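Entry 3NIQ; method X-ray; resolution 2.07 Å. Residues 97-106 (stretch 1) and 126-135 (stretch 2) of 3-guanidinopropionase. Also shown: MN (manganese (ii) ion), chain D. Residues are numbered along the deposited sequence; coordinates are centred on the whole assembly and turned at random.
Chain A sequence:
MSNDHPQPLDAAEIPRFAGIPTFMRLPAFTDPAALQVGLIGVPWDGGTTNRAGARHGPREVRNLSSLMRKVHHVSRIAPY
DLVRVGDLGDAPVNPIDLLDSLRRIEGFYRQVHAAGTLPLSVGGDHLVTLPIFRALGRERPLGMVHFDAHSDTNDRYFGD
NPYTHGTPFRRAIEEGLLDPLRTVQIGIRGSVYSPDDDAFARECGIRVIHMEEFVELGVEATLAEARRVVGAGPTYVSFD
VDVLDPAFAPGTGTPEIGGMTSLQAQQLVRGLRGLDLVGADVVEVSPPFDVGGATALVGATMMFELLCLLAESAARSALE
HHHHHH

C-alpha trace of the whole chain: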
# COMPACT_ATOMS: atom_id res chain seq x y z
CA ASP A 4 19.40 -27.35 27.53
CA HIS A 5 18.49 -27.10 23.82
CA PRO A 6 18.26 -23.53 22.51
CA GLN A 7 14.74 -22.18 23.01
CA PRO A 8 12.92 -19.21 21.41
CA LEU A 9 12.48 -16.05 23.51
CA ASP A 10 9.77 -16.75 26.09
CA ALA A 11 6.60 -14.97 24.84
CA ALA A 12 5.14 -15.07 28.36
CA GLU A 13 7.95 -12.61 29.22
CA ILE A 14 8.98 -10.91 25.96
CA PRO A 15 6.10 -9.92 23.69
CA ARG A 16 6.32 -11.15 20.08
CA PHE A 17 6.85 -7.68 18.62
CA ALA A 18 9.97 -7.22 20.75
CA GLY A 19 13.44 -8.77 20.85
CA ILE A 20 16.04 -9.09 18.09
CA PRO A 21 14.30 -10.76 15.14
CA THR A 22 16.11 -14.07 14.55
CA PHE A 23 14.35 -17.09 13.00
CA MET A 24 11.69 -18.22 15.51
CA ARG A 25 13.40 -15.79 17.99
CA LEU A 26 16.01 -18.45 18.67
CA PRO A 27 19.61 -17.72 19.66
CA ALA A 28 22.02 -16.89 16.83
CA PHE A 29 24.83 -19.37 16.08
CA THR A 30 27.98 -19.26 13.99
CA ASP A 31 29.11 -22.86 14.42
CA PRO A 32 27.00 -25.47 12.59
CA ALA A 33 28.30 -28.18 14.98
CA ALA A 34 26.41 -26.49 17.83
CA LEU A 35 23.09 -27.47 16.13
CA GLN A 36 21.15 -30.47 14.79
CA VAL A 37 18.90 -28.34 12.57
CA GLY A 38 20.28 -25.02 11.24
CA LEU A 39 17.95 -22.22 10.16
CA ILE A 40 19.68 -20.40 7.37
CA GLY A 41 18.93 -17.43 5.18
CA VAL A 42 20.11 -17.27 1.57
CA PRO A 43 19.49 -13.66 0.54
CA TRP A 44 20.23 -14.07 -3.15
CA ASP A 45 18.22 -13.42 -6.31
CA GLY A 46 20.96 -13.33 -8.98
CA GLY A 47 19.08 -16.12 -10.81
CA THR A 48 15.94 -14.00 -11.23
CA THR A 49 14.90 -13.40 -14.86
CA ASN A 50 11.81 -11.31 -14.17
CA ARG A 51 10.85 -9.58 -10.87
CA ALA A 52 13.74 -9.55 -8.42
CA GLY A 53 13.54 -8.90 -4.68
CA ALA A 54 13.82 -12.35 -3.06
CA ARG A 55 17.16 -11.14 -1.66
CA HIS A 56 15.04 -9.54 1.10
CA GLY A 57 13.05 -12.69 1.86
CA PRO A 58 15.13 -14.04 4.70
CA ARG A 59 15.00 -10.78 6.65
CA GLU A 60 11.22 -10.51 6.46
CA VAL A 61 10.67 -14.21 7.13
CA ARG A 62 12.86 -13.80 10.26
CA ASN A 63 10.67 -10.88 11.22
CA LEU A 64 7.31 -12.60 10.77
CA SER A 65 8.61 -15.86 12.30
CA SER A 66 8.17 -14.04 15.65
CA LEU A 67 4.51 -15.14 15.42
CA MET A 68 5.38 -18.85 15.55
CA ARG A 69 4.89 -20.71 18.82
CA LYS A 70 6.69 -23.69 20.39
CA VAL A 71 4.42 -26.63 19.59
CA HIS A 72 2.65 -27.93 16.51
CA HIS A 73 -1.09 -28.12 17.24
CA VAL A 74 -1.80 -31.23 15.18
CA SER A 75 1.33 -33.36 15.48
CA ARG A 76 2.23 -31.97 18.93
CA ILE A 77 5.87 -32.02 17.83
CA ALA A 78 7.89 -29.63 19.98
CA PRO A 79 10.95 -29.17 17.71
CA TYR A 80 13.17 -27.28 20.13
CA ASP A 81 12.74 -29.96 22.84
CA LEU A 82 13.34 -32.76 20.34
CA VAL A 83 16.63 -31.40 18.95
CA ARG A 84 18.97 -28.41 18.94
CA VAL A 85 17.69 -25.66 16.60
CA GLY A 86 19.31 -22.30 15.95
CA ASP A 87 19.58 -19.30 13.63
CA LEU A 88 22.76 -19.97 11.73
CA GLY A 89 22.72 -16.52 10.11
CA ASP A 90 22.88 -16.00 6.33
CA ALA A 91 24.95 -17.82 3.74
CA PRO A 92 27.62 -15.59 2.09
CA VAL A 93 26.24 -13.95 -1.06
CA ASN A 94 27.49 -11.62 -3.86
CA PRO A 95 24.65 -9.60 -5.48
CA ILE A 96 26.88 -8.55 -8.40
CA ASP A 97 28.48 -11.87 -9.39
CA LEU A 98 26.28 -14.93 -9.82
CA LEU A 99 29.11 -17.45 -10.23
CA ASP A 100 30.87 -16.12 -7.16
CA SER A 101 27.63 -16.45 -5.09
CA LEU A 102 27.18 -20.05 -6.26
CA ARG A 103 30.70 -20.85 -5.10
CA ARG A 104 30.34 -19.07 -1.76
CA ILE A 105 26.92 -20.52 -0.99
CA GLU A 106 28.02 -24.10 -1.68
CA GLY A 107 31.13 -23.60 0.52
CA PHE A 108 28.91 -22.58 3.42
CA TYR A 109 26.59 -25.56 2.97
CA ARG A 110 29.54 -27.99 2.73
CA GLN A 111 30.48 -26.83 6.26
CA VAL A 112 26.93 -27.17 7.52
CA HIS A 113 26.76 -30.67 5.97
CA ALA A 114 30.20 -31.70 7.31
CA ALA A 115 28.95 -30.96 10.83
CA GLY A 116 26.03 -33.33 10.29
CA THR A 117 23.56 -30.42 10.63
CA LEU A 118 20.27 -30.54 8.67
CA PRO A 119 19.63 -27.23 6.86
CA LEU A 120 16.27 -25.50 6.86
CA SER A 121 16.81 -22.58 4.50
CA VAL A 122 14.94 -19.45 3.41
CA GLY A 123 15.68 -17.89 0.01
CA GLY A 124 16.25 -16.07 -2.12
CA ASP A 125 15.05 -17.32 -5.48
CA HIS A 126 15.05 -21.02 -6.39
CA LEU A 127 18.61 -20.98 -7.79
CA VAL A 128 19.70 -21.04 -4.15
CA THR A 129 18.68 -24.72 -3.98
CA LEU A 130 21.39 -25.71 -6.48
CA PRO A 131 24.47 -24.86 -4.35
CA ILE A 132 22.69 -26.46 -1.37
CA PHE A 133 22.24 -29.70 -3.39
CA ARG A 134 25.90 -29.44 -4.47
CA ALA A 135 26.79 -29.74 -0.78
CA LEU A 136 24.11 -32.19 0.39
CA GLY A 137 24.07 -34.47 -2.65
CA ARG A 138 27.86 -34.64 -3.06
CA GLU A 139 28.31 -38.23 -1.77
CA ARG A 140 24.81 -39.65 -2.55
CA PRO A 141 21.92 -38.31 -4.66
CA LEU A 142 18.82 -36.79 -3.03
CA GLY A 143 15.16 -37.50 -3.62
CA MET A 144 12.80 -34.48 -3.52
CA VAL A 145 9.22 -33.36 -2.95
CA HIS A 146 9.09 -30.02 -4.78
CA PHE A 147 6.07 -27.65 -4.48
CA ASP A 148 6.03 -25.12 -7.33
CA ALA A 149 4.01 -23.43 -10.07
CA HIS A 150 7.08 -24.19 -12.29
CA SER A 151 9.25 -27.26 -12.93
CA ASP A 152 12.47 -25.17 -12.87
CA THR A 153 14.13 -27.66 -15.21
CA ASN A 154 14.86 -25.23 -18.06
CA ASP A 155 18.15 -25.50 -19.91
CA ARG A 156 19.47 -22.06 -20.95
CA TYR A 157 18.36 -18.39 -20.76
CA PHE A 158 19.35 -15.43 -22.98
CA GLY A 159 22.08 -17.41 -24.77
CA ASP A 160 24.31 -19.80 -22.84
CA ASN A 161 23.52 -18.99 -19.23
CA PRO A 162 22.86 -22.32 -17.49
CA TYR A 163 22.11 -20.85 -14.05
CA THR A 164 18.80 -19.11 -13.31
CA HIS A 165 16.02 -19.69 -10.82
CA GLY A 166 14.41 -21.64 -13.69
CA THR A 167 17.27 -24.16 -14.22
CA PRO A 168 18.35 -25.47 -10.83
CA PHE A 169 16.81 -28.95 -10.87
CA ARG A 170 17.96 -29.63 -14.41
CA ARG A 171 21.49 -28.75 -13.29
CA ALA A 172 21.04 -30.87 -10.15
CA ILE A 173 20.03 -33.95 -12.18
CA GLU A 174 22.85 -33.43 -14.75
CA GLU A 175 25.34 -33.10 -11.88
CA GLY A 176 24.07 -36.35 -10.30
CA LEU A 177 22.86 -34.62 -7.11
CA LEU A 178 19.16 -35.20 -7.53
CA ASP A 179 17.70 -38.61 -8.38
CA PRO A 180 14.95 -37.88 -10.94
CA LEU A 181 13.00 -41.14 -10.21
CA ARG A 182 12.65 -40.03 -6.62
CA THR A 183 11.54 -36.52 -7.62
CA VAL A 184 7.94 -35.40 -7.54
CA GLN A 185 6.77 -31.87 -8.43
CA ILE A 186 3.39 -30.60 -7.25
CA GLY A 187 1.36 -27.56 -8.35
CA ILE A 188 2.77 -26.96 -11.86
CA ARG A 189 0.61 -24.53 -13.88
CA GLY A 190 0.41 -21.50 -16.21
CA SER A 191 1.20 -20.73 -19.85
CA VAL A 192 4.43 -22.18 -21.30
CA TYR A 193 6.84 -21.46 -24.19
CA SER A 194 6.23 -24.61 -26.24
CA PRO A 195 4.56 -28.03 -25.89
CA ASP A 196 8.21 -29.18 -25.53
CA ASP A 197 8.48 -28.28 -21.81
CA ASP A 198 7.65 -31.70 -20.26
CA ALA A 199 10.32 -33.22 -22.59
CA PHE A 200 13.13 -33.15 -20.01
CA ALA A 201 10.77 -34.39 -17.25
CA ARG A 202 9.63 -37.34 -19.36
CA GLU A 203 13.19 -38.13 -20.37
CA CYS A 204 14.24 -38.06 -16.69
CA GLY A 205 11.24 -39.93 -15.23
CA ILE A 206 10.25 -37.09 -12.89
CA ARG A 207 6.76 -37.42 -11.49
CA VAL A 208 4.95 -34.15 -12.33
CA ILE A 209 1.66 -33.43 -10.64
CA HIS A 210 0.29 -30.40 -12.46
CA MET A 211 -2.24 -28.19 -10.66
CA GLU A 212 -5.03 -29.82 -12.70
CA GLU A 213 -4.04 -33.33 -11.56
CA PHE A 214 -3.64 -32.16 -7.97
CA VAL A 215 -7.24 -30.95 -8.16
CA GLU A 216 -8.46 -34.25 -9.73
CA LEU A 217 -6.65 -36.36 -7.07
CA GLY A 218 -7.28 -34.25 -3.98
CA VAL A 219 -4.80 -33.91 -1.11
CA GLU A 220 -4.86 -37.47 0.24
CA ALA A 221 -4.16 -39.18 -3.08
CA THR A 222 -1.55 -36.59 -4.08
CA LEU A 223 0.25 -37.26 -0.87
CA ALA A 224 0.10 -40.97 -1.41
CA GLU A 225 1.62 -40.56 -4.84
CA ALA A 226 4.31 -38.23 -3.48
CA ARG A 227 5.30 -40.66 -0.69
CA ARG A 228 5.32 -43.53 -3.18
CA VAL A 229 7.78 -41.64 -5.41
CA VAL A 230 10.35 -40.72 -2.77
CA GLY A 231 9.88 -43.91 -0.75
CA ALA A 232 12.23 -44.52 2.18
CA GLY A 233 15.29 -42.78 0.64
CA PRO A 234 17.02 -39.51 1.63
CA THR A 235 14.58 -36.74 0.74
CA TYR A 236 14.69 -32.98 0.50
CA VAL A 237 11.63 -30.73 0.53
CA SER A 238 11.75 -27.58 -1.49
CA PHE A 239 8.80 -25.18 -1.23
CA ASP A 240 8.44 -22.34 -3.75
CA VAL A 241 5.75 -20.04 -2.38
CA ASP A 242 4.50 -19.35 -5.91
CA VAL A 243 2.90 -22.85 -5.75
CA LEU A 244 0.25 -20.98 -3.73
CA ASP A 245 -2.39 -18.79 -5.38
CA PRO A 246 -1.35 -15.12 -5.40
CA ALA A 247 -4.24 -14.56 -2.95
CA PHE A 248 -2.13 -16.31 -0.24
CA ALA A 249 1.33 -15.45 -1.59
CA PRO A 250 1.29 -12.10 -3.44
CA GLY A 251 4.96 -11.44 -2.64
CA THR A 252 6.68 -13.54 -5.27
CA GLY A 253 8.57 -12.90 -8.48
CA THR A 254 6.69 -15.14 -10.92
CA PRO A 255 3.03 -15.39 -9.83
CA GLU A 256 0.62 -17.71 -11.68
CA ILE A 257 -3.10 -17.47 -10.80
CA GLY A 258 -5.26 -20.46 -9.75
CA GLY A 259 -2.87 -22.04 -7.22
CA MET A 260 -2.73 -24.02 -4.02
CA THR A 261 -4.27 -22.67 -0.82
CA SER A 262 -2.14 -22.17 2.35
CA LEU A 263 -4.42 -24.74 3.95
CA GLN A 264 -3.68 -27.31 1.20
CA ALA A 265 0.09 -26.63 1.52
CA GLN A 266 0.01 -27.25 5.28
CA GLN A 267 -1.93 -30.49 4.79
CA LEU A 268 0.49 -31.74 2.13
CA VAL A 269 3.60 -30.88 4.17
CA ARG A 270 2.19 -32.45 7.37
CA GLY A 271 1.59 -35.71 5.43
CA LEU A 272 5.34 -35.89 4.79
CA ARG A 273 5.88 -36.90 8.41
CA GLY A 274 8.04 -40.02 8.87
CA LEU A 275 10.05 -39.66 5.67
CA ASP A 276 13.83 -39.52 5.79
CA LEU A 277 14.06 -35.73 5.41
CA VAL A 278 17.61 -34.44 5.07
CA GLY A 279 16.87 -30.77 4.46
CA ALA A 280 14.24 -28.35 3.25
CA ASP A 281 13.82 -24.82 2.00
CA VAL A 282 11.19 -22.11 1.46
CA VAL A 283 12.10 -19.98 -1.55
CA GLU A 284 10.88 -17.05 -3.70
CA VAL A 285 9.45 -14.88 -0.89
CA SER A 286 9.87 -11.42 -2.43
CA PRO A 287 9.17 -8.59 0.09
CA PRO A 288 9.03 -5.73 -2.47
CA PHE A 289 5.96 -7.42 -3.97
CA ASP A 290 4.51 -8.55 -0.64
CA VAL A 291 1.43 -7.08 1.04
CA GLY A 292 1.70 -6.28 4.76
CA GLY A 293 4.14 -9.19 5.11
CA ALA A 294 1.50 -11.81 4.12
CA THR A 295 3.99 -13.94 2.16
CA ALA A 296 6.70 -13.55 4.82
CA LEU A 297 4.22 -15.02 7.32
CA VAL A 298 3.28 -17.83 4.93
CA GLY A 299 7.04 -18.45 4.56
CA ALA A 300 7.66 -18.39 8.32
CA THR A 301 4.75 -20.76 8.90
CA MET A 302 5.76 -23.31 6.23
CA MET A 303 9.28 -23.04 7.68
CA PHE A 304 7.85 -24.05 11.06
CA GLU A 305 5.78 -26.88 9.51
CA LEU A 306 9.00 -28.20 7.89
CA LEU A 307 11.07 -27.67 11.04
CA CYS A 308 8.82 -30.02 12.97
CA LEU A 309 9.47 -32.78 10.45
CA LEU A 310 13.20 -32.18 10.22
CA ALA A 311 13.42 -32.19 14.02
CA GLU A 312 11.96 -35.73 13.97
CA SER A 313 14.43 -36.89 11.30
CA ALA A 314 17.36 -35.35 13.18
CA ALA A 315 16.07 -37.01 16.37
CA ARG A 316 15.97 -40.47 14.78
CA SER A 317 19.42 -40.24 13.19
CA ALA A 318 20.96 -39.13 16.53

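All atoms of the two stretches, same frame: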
# COMPACT_ATOMS: atom_id res chain seq x y z
N ASP A 97 27.77 -10.80 -8.70
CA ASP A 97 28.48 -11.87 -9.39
C ASP A 97 27.84 -13.21 -9.04
O ASP A 97 28.05 -13.73 -7.94
CB ASP A 97 29.95 -11.86 -8.94
CG ASP A 97 30.80 -12.90 -9.66
OD1 ASP A 97 30.25 -13.87 -10.25
OD2 ASP A 97 32.05 -12.76 -9.61
N LEU A 98 27.07 -13.73 -9.98
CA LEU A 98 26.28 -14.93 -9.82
C LEU A 98 27.15 -16.16 -9.56
O LEU A 98 26.87 -16.95 -8.66
CB LEU A 98 25.44 -15.11 -11.09
CG LEU A 98 24.39 -16.22 -11.18
CD1 LEU A 98 23.45 -15.91 -12.34
CD2 LEU A 98 25.04 -17.57 -11.43
N LEU A 99 28.21 -16.30 -10.35
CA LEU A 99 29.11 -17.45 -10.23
C LEU A 99 29.86 -17.43 -8.91
O LEU A 99 30.02 -18.47 -8.27
CB LEU A 99 30.08 -17.50 -11.41
CG LEU A 99 29.53 -17.77 -12.82
CD1 LEU A 99 30.70 -17.93 -13.79
CD2 LEU A 99 28.61 -19.00 -12.90
N ASP A 100 30.27 -16.24 -8.48
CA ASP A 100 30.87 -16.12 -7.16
C ASP A 100 29.90 -16.49 -6.01
O ASP A 100 30.30 -17.14 -5.04
CB ASP A 100 31.43 -14.72 -6.95
CG ASP A 100 32.20 -14.58 -5.66
OD1 ASP A 100 33.13 -15.39 -5.45
OD2 ASP A 100 31.90 -13.67 -4.86
N SER A 101 28.62 -16.10 -6.13
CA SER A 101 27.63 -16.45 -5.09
C SER A 101 27.41 -17.95 -5.00
O SER A 101 27.39 -18.51 -3.91
CB SER A 101 26.30 -15.74 -5.31
OG SER A 101 26.43 -14.37 -4.99
N LEU A 102 27.30 -18.60 -6.16
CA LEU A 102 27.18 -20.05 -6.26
C LEU A 102 28.31 -20.75 -5.53
O LEU A 102 28.08 -21.69 -4.75
CB LEU A 102 27.20 -20.50 -7.72
CG LEU A 102 25.94 -20.48 -8.57
CD1 LEU A 102 26.28 -20.99 -9.97
CD2 LEU A 102 24.80 -21.32 -7.93
N ARG A 103 29.54 -20.29 -5.79
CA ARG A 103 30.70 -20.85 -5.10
C ARG A 103 30.60 -20.66 -3.58
O ARG A 103 30.81 -21.59 -2.81
CB ARG A 103 32.01 -20.23 -5.60
CG ARG A 103 33.27 -20.83 -4.95
CD ARG A 103 34.56 -20.05 -5.37
NE ARG A 103 34.48 -18.64 -4.97
CZ ARG A 103 34.77 -18.18 -3.75
NH1 ARG A 103 35.20 -19.01 -2.80
NH2 ARG A 103 34.63 -16.88 -3.47
N ARG A 104 30.31 -19.42 -3.18
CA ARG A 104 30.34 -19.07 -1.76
C ARG A 104 29.22 -19.79 -1.00
O ARG A 104 29.43 -20.31 0.10
CB ARG A 104 30.24 -17.55 -1.59
CG ARG A 104 31.58 -16.86 -1.94
CD ARG A 104 31.41 -15.40 -2.33
NE ARG A 104 31.09 -14.57 -1.18
CZ ARG A 104 31.35 -13.26 -1.09
NH1 ARG A 104 31.96 -12.64 -2.09
NH2 ARG A 104 31.01 -12.59 0.01
N ILE A 105 28.05 -19.86 -1.63
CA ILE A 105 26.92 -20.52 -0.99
C ILE A 105 27.19 -22.00 -0.78
O ILE A 105 26.94 -22.53 0.31
CB ILE A 105 25.60 -20.32 -1.75
CG1 ILE A 105 25.24 -18.83 -1.75
CG2 ILE A 105 24.52 -21.19 -1.13
CD1 ILE A 105 24.12 -18.44 -2.71
N GLU A 106 27.71 -22.67 -1.81
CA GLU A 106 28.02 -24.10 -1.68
C GLU A 106 29.05 -24.34 -0.56
O GLU A 106 28.94 -25.31 0.20
CB GLU A 106 28.54 -24.69 -3.00
CG GLU A 106 28.99 -26.16 -2.84
CD GLU A 106 29.52 -26.82 -4.13
OE1 GLU A 106 29.45 -26.19 -5.21
OE2 GLU A 106 29.98 -27.97 -4.04
N HIS A 126 14.88 -19.56 -6.45
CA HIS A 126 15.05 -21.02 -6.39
C HIS A 126 16.45 -21.49 -6.82
O HIS A 126 16.82 -22.64 -6.57
CB HIS A 126 13.98 -21.74 -7.22
CG HIS A 126 13.39 -22.91 -6.52
ND1 HIS A 126 12.06 -23.24 -6.60
CD2 HIS A 126 13.95 -23.79 -5.65
CE1 HIS A 126 11.82 -24.30 -5.84
NE2 HIS A 126 12.95 -24.64 -5.24
N LEU A 127 17.23 -20.60 -7.42
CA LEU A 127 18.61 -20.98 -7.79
C LEU A 127 19.42 -21.31 -6.54
O LEU A 127 20.37 -22.10 -6.59
CB LEU A 127 19.29 -19.93 -8.68
CG LEU A 127 20.72 -20.28 -9.13
CD1 LEU A 127 20.73 -21.59 -9.95
CD2 LEU A 127 21.39 -19.13 -9.93
N VAL A 128 19.02 -20.75 -5.40
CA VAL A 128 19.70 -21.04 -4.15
C VAL A 128 19.74 -22.54 -3.81
O VAL A 128 20.66 -23.02 -3.13
CB VAL A 128 19.08 -20.27 -2.96
CG1 VAL A 128 17.58 -20.43 -2.93
CG2 VAL A 128 19.64 -20.82 -1.66
N THR A 129 18.75 -23.28 -4.30
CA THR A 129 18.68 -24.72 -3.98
C THR A 129 19.82 -25.51 -4.64
O THR A 129 20.29 -26.52 -4.08
CB THR A 129 17.30 -25.32 -4.34
OG1 THR A 129 16.27 -24.53 -3.72
CG2 THR A 129 17.17 -26.76 -3.83
N LEU A 130 20.27 -25.06 -5.80
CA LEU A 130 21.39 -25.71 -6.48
C LEU A 130 22.68 -25.84 -5.64
O LEU A 130 23.14 -26.95 -5.42
CB LEU A 130 21.71 -25.05 -7.82
CG LEU A 130 22.89 -25.65 -8.60
CD1 LEU A 130 22.69 -27.13 -8.82
CD2 LEU A 130 23.09 -24.92 -9.93
N PRO A 131 23.27 -24.71 -5.17
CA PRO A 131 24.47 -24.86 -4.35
C PRO A 131 24.25 -25.68 -3.07
O PRO A 131 25.13 -26.42 -2.65
CB PRO A 131 24.90 -23.41 -4.04
CG PRO A 131 23.63 -22.59 -4.31
CD PRO A 131 22.97 -23.29 -5.45
N ILE A 132 23.07 -25.58 -2.48
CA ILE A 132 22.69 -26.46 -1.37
C ILE A 132 22.79 -27.95 -1.78
O ILE A 132 23.42 -28.76 -1.07
CB ILE A 132 21.24 -26.11 -0.88
CG1 ILE A 132 21.19 -24.68 -0.35
CG2 ILE A 132 20.77 -27.12 0.21
CD1 ILE A 132 19.78 -24.23 0.25
N PHE A 133 22.19 -28.31 -2.91
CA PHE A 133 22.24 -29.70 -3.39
C PHE A 133 23.68 -30.11 -3.73
O PHE A 133 24.06 -31.27 -3.53
CB PHE A 133 21.34 -29.89 -4.62
CG PHE A 133 19.88 -30.09 -4.29
CD1 PHE A 133 19.37 -29.74 -3.05
CD2 PHE A 133 19.01 -30.63 -5.25
CE1 PHE A 133 18.03 -29.93 -2.75
CE2 PHE A 133 17.65 -30.82 -4.96
CZ PHE A 133 17.16 -30.47 -3.71
N ARG A 134 24.48 -29.18 -4.23
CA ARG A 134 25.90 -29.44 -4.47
C ARG A 134 26.62 -29.87 -3.20
O ARG A 134 27.47 -30.76 -3.25
CB ARG A 134 26.59 -28.23 -5.11
CG ARG A 134 26.32 -28.16 -6.62
CD ARG A 134 26.85 -26.87 -7.23
NE ARG A 134 26.60 -26.81 -8.67
CZ ARG A 134 27.02 -25.82 -9.46
NH1 ARG A 134 27.67 -24.78 -8.94
NH2 ARG A 134 26.77 -25.86 -10.75
N ALA A 135 26.24 -29.29 -2.07
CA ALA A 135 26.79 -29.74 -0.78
C ALA A 135 26.16 -31.03 -0.28
O ALA A 135 26.88 -31.96 0.12
CB ALA A 135 26.67 -28.65 0.30
MN MN D . 10.78 -22.38 -8.20
O HOH W 1 28.63 -23.99 -6.29
O HOH W 2 10.00 -21.29 -10.22

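Two helices, 98-106 and the one that carries residues up to Ala 135, pack side by side with their axes 8.4 Å apart at closest approach and their N-to-C directions 41° apart; the two stretches together bury 479 Å² against each other. The centre of the contact is Pro 131, whose CA-to-CB bond points toward the first helix. The backbones come close at this ring: the CA atoms of Glu 106 and Pro 131 lie 4.5 Å apart, and Pro 131 CB sits 3.7 Å from Glu 106 N. As a proline it has no backbone N-H to donate, yet its carbonyl still serves the helix, accepting from Ala 135 N (Ala 135 N to Pro 131 O, 3.1 Å).

Two apolar side chains of the first helix meet this ring. Ile 105, pointing toward the second stretch with chi1 m and chi2 t, brings CG2 to 3.6 Å from Pro 131 CG. Leu 102 leaves its helix sideways, but its m,t rotamer carries the end of the side chain nearer, so that CD2 lies 3.7 Å from Pro 131 CD. The same methyl also reaches Leu 127 CG at 4.4 Å and Leu 130 CD2 at 4.5 Å, so one branched leucine touches three residues. Leu 130 adds little area: its CA-to-CB bond points sideways and only the end of its side chain comes nearer. Its N-H is bonded within its own stretch, Leu 130 N to Leu 127 O at 3.1 Å.

The apolar patch continues toward the start of the first helix. Leu 127, in the 3-10 segment 126-128, points toward the first helix, and its CD2 approaches Leu 98 CD2 at 4.2 Å. Leu 98 again starts sideways, and its t,t side chain extends to make the contact. At the other end of the patch the small Ala 135 places its CB 4.0 Å from Glu 106 O.

The polar edge is formed by Glu 106 and Arg 134. The extended Glu 106 side chain (chi1 and chi2 t) puts OE1 3.4 Å from Arg 134 CD, while Arg 134, pointing toward the first helix, lays its long aliphatic portion along the contact and brings NH1 to 4.2 Å from Leu 102 CD1. The opposite charges stay beyond salt-bridge range, with Glu 106 OE1 4.4 Å from Arg 134 NH1, and no direct hydrogen bond joins the stretches. Water 1 closes the gap: it donates to Glu 106 OE1 (2.6 Å from the water O) and accepts from Arg 134 NH1 (2.9 Å to the water O), with a weak bond to Leu 102 O at 2.8 Å.

On the side of the first helix turned from the second stretch, Asp 100, Arg 103 and Arg 104 make no contact with it. Asp 100 OD1 pairs with Arg 103 NH2 at 2.9 Å and Asp 100 OD2 with Arg 104 NH1 at 3.0 Å, salt bridges within the first helix, whose N-terminus Asp 97 caps through OD1, 3.0 Å from Asp 100 N. His 126, also outside the contact, binds manganese through ND1 at 2.2 Å from MN.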